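Local atomic coordinates of putative glutathione S-transferase (Sinorhizobium meliloti, PDB entry 4MDC), a protein that probably catalyses, as a homodimer, the transfer of glutathione to electrophilic substrates. Residues 106-120 with 181-194. Sequence-based numbering, arbitrary orientation.
Sequences LLAEDPFQRAEIRRL and RPWLAGDRISYGDL
The carboxylate of Glu116 is shared by two arginines, Arg181 from across the contact and Arg119 from its own helix. Arg181 comes from the opposite direction and lays NH1 on Glu116 OE2 at 2.9 Å, almost straight (176°), reaching the oxygen on its anti side with the guanidinium and carboxylate planes 66° apart. Arg119, three residues further along the same helix, grips the same carboxylate side-on, NE to OE1 and NH2 to OE2. The Glu116 chain leaves with CG anti to the backbone N (chi1 180°) and bends at chi2, which brings the carboxylate round to both partners. The 2.8 Å bond from Arg181 NH1 to Leu184 O ties this network to the turn of residues 183-186. With an alanine in place of Glu116, Arg119 and Arg181 would probably be left as neighbouring like charges with no anion between them. Beside this network, Gln113 NE2 bonds to Ala185 O at 3.1 Å from above the carbonyl plane. Ala185 CB lies 3.7 Å from both Ile117 CG1 and Leu120 CD1. Gly192 lets the helices close up: its CA is 4.0 Å from Leu120 CB. At the other end, Tyr191 N donates to Leu106 O (2.9 Å), while Leu106 CB packs 3.6 Å from Tyr191 CD1 and the Tyr191 hydroxyl bonds to Ser90 O. Ser190 and Asp193 start helix 191-205 as a capping box, Asp193 OD2 accepting from Ser190 N, and Ile189 CD1 lies 4.3 Å from Leu194 CD2: together the N-capping box and hydrophobic staple known from the all-helical C-terminal domain of glutathione transferases.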
loop_
_atom_site.group_PDB
_atom_site.type_symbol
_atom_site.label_atom_id
_atom_site.label_comp_id
_atom_site.label_asym_id
_atom_site.label_seq_id
_atom_site.Cartn_x
_atom_site.Cartn_y
_atom_site.Cartn_z
ATOM N N LEU B 106 6.960 -11.590 -15.009
ATOM C CA LEU B 106 5.658 -11.045 -14.653
ATOM C C LEU B 106 5.625 -9.506 -14.384
ATOM O O LEU B 106 4.551 -8.922 -14.233
ATOM C CB LEU B 106 5.138 -11.778 -13.451
ATOM C CG LEU B 106 4.835 -13.246 -13.723
ATOM C CD1 LEU B 106 4.747 -13.966 -12.409
ATOM C CD2 LEU B 106 3.556 -13.361 -14.549
ATOM N N LEU B 107 6.822 -8.896 -14.260
ATOM C CA LEU B 107 7.010 -7.438 -14.147
ATOM C C LEU B 107 7.951 -6.911 -15.238
ATOM O O LEU B 107 9.148 -7.196 -15.223
ATOM C CB LEU B 107 7.707 -7.069 -12.839
ATOM C CG LEU B 107 7.705 -5.575 -12.447
ATOM C CD1 LEU B 107 6.309 -4.983 -12.299
ATOM C CD2 LEU B 107 8.458 -5.411 -11.134
ATOM N N ALA B 108 7.424 -6.100 -16.141
ATOM C CA ALA B 108 8.202 -5.608 -17.263
ATOM C C ALA B 108 9.538 -4.857 -16.983
ATOM O O ALA B 108 9.916 -4.612 -15.840
ATOM C CB ALA B 108 7.275 -4.748 -18.082
ATOM N N GLU B 109 10.269 -4.555 -18.050
ATOM C CA GLU B 109 11.497 -3.749 -17.966
ATOM C C GLU B 109 11.199 -2.231 -18.087
ATOM O O GLU B 109 11.719 -1.437 -17.319
ATOM C CB GLU B 109 12.454 -4.227 -19.046
ATOM C CG GLU B 109 13.813 -3.541 -19.064
ATOM C CD GLU B 109 14.772 -4.049 -18.012
ATOM O OE1 GLU B 109 14.409 -4.961 -17.228
ATOM O OE2 GLU B 109 15.897 -3.510 -17.951
ATOM N N ASP B 110 10.314 -1.865 -19.005
ATOM C CA ASP B 110 9.983 -0.471 -19.272
ATOM C C ASP B 110 9.323 0.223 -18.057
ATOM O O ASP B 110 8.359 -0.319 -17.515
ATOM C CB ASP B 110 9.025 -0.409 -20.453
ATOM C CG ASP B 110 8.580 0.977 -20.747
ATOM O OD1 ASP B 110 9.345 1.722 -21.380
ATOM O OD2 ASP B 110 7.497 1.382 -20.271
ATOM N N PRO B 111 9.819 1.408 -17.648
ATOM C CA PRO B 111 9.279 2.047 -16.441
ATOM C C PRO B 111 7.786 2.342 -16.486
ATOM O O PRO B 111 7.105 2.164 -15.444
ATOM C CB PRO B 111 10.105 3.288 -16.288
ATOM C CG PRO B 111 11.440 2.924 -16.895
ATOM C CD PRO B 111 11.103 2.013 -18.054
ATOM N N PHE B 112 7.259 2.732 -17.635
ATOM C CA PHE B 112 5.821 3.009 -17.713
ATOM C C PHE B 112 4.980 1.735 -17.648
ATOM O O PHE B 112 3.931 1.748 -17.037
ATOM C CB PHE B 112 5.449 3.941 -18.891
ATOM C CG PHE B 112 5.837 5.389 -18.644
ATOM C CD1 PHE B 112 5.065 6.201 -17.826
ATOM C CD2 PHE B 112 6.985 5.914 -19.208
ATOM C CE1 PHE B 112 5.446 7.490 -17.551
ATOM C CE2 PHE B 112 7.351 7.253 -18.985
ATOM C CZ PHE B 112 6.576 8.033 -18.155
ATOM N N GLN B 113 5.443 0.654 -18.262
ATOM C CA GLN B 113 4.736 -0.622 -18.152
ATOM C C GLN B 113 4.809 -1.130 -16.717
ATOM O O GLN B 113 3.811 -1.631 -16.174
ATOM C CB GLN B 113 5.335 -1.612 -19.138
ATOM C CG GLN B 113 4.609 -2.944 -19.222
ATOM C CD GLN B 113 3.152 -2.819 -19.599
ATOM O OE1 GLN B 113 2.708 -1.790 -20.119
ATOM N NE2 GLN B 113 2.380 -3.860 -19.303
ATOM N N ARG B 114 5.974 -0.999 -16.086
ATOM C CA ARG B 114 6.095 -1.380 -14.669
ATOM C C ARG B 114 5.099 -0.594 -13.809
ATOM O O ARG B 114 4.499 -1.173 -12.912
ATOM C CB ARG B 114 7.515 -1.137 -14.161
ATOM C CG ARG B 114 8.514 -2.126 -14.711
ATOM C CD ARG B 114 9.954 -1.620 -14.611
ATOM N NE ARG B 114 10.593 -1.705 -13.313
ATOM C CZ ARG B 114 11.143 -2.806 -12.785
ATOM N NH1 ARG B 114 11.094 -3.986 -13.387
ATOM N NH2 ARG B 114 11.726 -2.721 -11.611
ATOM N N ALA B 115 5.050 0.751 -14.028
ATOM C CA ALA B 115 4.117 1.628 -13.307
ATOM C C ALA B 115 2.655 1.140 -13.450
ATOM O O ALA B 115 1.893 1.102 -12.474
ATOM C CB ALA B 115 4.227 3.058 -13.749
ATOM N N GLU B 116 2.269 0.733 -14.646
ATOM C CA GLU B 116 0.890 0.233 -14.854
ATOM C C GLU B 116 0.612 -1.120 -14.199
ATOM O O GLU B 116 -0.448 -1.297 -13.629
ATOM C CB GLU B 116 0.585 0.170 -16.358
ATOM C CG GLU B 116 -0.805 -0.334 -16.719
ATOM C CD GLU B 116 -1.952 0.527 -16.212
ATOM O OE1 GLU B 116 -1.775 1.671 -15.736
ATOM O OE2 GLU B 116 -3.115 0.046 -16.267
ATOM N N ILE B 117 1.582 -2.023 -14.223
ATOM C CA ILE B 117 1.473 -3.317 -13.524
ATOM C C ILE B 117 1.319 -3.077 -12.022
ATOM O O ILE B 117 0.383 -3.586 -11.390
ATOM C CB ILE B 117 2.675 -4.212 -13.844
ATOM C CG1 ILE B 117 2.633 -4.571 -15.315
ATOM C CG2 ILE B 117 2.671 -5.472 -12.956
ATOM C CD1 ILE B 117 3.936 -5.137 -15.846
ATOM N N ARG B 118 2.136 -2.193 -11.478
ATOM C CA ARG B 118 2.025 -1.817 -10.056
ATOM C C ARG B 118 0.656 -1.187 -9.751
ATOM O O ARG B 118 0.103 -1.379 -8.661
ATOM C CB ARG B 118 3.205 -0.869 -9.674
ATOM C CG ARG B 118 4.532 -1.613 -9.629
ATOM C CD ARG B 118 5.696 -0.702 -9.549
ATOM N NE ARG B 118 6.963 -1.419 -9.432
ATOM C CZ ARG B 118 8.131 -0.955 -9.851
ATOM N NH1 ARG B 118 8.215 0.185 -10.538
ATOM N NH2 ARG B 118 9.220 -1.688 -9.645
ATOM N N ARG B 119 0.206 -0.278 -10.631
ATOM C CA ARG B 119 -1.027 0.470 -10.358
ATOM C C ARG B 119 -2.191 -0.533 -10.203
ATOM O O ARG B 119 -3.039 -0.439 -9.303
ATOM C CB ARG B 119 -1.363 1.414 -11.489
ATOM C CG ARG B 119 -2.597 2.311 -11.253
ATOM C CD ARG B 119 -2.920 3.194 -12.478
ATOM N NE ARG B 119 -3.483 2.383 -13.561
ATOM C CZ ARG B 119 -4.747 1.930 -13.599
ATOM N NH1 ARG B 119 -5.631 2.247 -12.671
ATOM N NH2 ARG B 119 -5.131 1.154 -14.590
ATOM N N LEU B 120 -2.208 -1.509 -11.094
ATOM C CA LEU B 120 -3.273 -2.572 -11.017
ATOM C C LEU B 120 -3.116 -3.516 -9.826
ATOM O O LEU B 120 -4.113 -3.917 -9.197
ATOM C CB LEU B 120 -3.270 -3.418 -12.290
ATOM C CG LEU B 120 -3.734 -2.618 -13.493
ATOM C CD1 LEU B 120 -3.268 -3.362 -14.740
ATOM C CD2 LEU B 120 -5.196 -2.414 -13.498
ATOM N N ARG B 181 -8.085 -4.856 -23.324
ATOM C CA ARG B 181 -6.681 -5.249 -23.425
ATOM C C ARG B 181 -6.550 -6.780 -23.409
ATOM O O ARG B 181 -7.441 -7.472 -22.863
ATOM C CB ARG B 181 -5.876 -4.706 -22.238
ATOM C CG ARG B 181 -6.064 -3.242 -21.944
ATOM C CD ARG B 181 -5.596 -2.861 -20.559
ATOM N NE ARG B 181 -5.610 -1.394 -20.350
ATOM C CZ ARG B 181 -5.044 -0.751 -19.317
ATOM N NH1 ARG B 181 -4.386 -1.411 -18.376
ATOM N NH2 ARG B 181 -5.115 0.580 -19.250
ATOM N N PRO B 182 -5.440 -7.320 -23.901
ATOM C CA PRO B 182 -5.298 -8.775 -23.900
ATOM C C PRO B 182 -5.127 -9.356 -22.504
ATOM O O PRO B 182 -5.640 -10.453 -22.236
ATOM C CB PRO B 182 -4.064 -9.073 -24.769
ATOM C CG PRO B 182 -3.775 -7.800 -25.483
ATOM C CD PRO B 182 -4.415 -6.660 -24.725
ATOM N N TRP B 183 -4.407 -8.638 -21.644
ATOM C CA TRP B 183 -4.284 -8.973 -20.208
ATOM C C TRP B 183 -4.498 -7.625 -19.455
ATOM O O TRP B 183 -4.544 -6.574 -20.116
ATOM C CB TRP B 183 -2.915 -9.550 -19.906
ATOM C CG TRP B 183 -2.622 -10.818 -20.634
ATOM C CD1 TRP B 183 -2.090 -10.928 -21.902
ATOM C CD2 TRP B 183 -2.893 -12.152 -20.182
ATOM N NE1 TRP B 183 -1.988 -12.260 -22.231
ATOM C CE2 TRP B 183 -2.485 -13.029 -21.195
ATOM C CE3 TRP B 183 -3.422 -12.689 -19.001
ATOM C CZ2 TRP B 183 -2.585 -14.441 -21.053
ATOM C CZ3 TRP B 183 -3.540 -14.079 -18.869
ATOM C CH2 TRP B 183 -3.131 -14.938 -19.892
ATOM N N LEU B 184 -4.611 -7.619 -18.132
ATOM C CA LEU B 184 -5.091 -6.402 -17.447
ATOM C C LEU B 184 -4.176 -5.185 -17.609
ATOM O O LEU B 184 -4.693 -4.115 -17.794
ATOM C CB LEU B 184 -5.376 -6.609 -15.994
ATOM C CG LEU B 184 -6.417 -7.660 -15.607
ATOM C CD1 LEU B 184 -6.726 -7.567 -14.112
ATOM C CD2 LEU B 184 -7.689 -7.650 -16.466
ATOM N N ALA B 185 -2.880 -5.419 -17.680
ATOM C CA ALA B 185 -1.893 -4.339 -17.821
ATOM C C ALA B 185 -1.449 -4.074 -19.215
ATOM O O ALA B 185 -0.618 -3.161 -19.449
ATOM C CB ALA B 185 -0.656 -4.644 -17.000
ATOM N N GLY B 186 -1.945 -4.835 -20.182
ATOM C CA GLY B 186 -1.451 -4.710 -21.532
ATOM C C GLY B 186 -1.276 -6.041 -22.244
ATOM O O GLY B 186 -2.139 -6.943 -22.150
ATOM N N ASP B 187 -0.153 -6.167 -22.948
ATOM C CA ASP B 187 -0.014 -7.206 -23.945
ATOM C C ASP B 187 0.481 -8.577 -23.416
ATOM O O ASP B 187 0.448 -9.550 -24.139
ATOM C CB ASP B 187 0.826 -6.677 -25.115
ATOM C CG ASP B 187 0.121 -5.535 -25.869
ATOM O OD1 ASP B 187 -1.098 -5.260 -25.663
ATOM O OD2 ASP B 187 0.767 -4.942 -26.753
ATOM N N ARG B 188 0.864 -8.680 -22.146
ATOM C CA ARG B 188 1.194 -10.014 -21.548
ATOM C C ARG B 188 0.750 -10.148 -20.122
ATOM O O ARG B 188 0.465 -9.148 -19.433
ATOM C CB ARG B 188 2.665 -10.377 -21.640
ATOM C CG ARG B 188 3.535 -9.239 -21.260
ATOM C CD ARG B 188 5.011 -9.554 -21.554
ATOM N NE ARG B 188 5.775 -9.113 -20.384
ATOM C CZ ARG B 188 7.103 -9.014 -20.316
ATOM N NH1 ARG B 188 7.869 -9.281 -21.369
ATOM N NH2 ARG B 188 7.646 -8.628 -19.167
ATOM N N ILE B 189 0.660 -11.391 -19.661
ATOM C CA ILE B 189 0.297 -11.648 -18.283
ATOM C C ILE B 189 1.330 -10.957 -17.352
ATOM O O ILE B 189 2.549 -10.865 -17.652
ATOM C CB ILE B 189 0.214 -13.151 -17.966
ATOM C CG1 ILE B 189 -0.463 -13.364 -16.600
ATOM C CG2 ILE B 189 1.565 -13.872 -18.031
ATOM C CD1 ILE B 189 -0.709 -14.824 -16.232
ATOM N N SER B 190 0.836 -10.413 -16.274
ATOM C CA SER B 190 1.686 -9.726 -15.309
ATOM C C SER B 190 1.182 -9.921 -13.873
ATOM O O SER B 190 0.136 -10.489 -13.636
ATOM C CB SER B 190 1.669 -8.227 -15.646
ATOM O OG SER B 190 0.424 -7.613 -15.277
ATOM N N TYR B 191 1.940 -9.339 -12.935
ATOM C CA TYR B 191 1.436 -9.241 -11.562
ATOM C C TYR B 191 0.014 -8.680 -11.469
ATOM O O TYR B 191 -0.705 -8.972 -10.509
ATOM C CB TYR B 191 2.392 -8.329 -10.748
ATOM C CG TYR B 191 3.729 -8.886 -10.319
ATOM C CD1 TYR B 191 4.073 -10.201 -10.434
ATOM C CD2 TYR B 191 4.738 -8.002 -9.849
ATOM C CE1 TYR B 191 5.317 -10.649 -10.045
ATOM C CE2 TYR B 191 5.972 -8.443 -9.445
ATOM C CZ TYR B 191 6.258 -9.824 -9.524
ATOM O OH TYR B 191 7.509 -10.287 -9.127
ATOM N N GLY B 192 -0.345 -7.722 -12.338
ATOM C CA GLY B 192 -1.697 -7.146 -12.337
ATOM C C GLY B 192 -2.793 -8.215 -12.430
ATOM O O GLY B 192 -3.777 -8.186 -11.694
ATOM N N ASP B 193 -2.642 -9.131 -13.375
ATOM C CA ASP B 193 -3.571 -10.293 -13.552
ATOM C C ASP B 193 -3.580 -11.176 -12.318
ATOM O O ASP B 193 -4.657 -11.610 -11.805
ATOM C CB ASP B 193 -3.178 -11.127 -14.772
ATOM C CG ASP B 193 -3.187 -10.350 -16.040
ATOM O OD1 ASP B 193 -4.269 -10.158 -16.642
ATOM O OD2 ASP B 193 -2.058 -9.880 -16.410
ATOM N N LEU B 194 -2.399 -11.467 -11.772
ATOM C CA LEU B 194 -2.286 -12.327 -10.596
ATOM C C LEU B 194 -2.928 -11.699 -9.388
ATOM O O LEU B 194 -3.587 -12.346 -8.555
ATOM C CB LEU B 194 -0.863 -12.764 -10.293
ATOM C CG LEU B 194 -0.091 -13.465 -11.393
ATOM C CD1 LEU B 194 1.261 -13.921 -10.907
ATOM C CD2 LEU B 194 -0.861 -14.618 -11.975
HETATM O O HOH W 1 -3.796 2.846 -17.686
#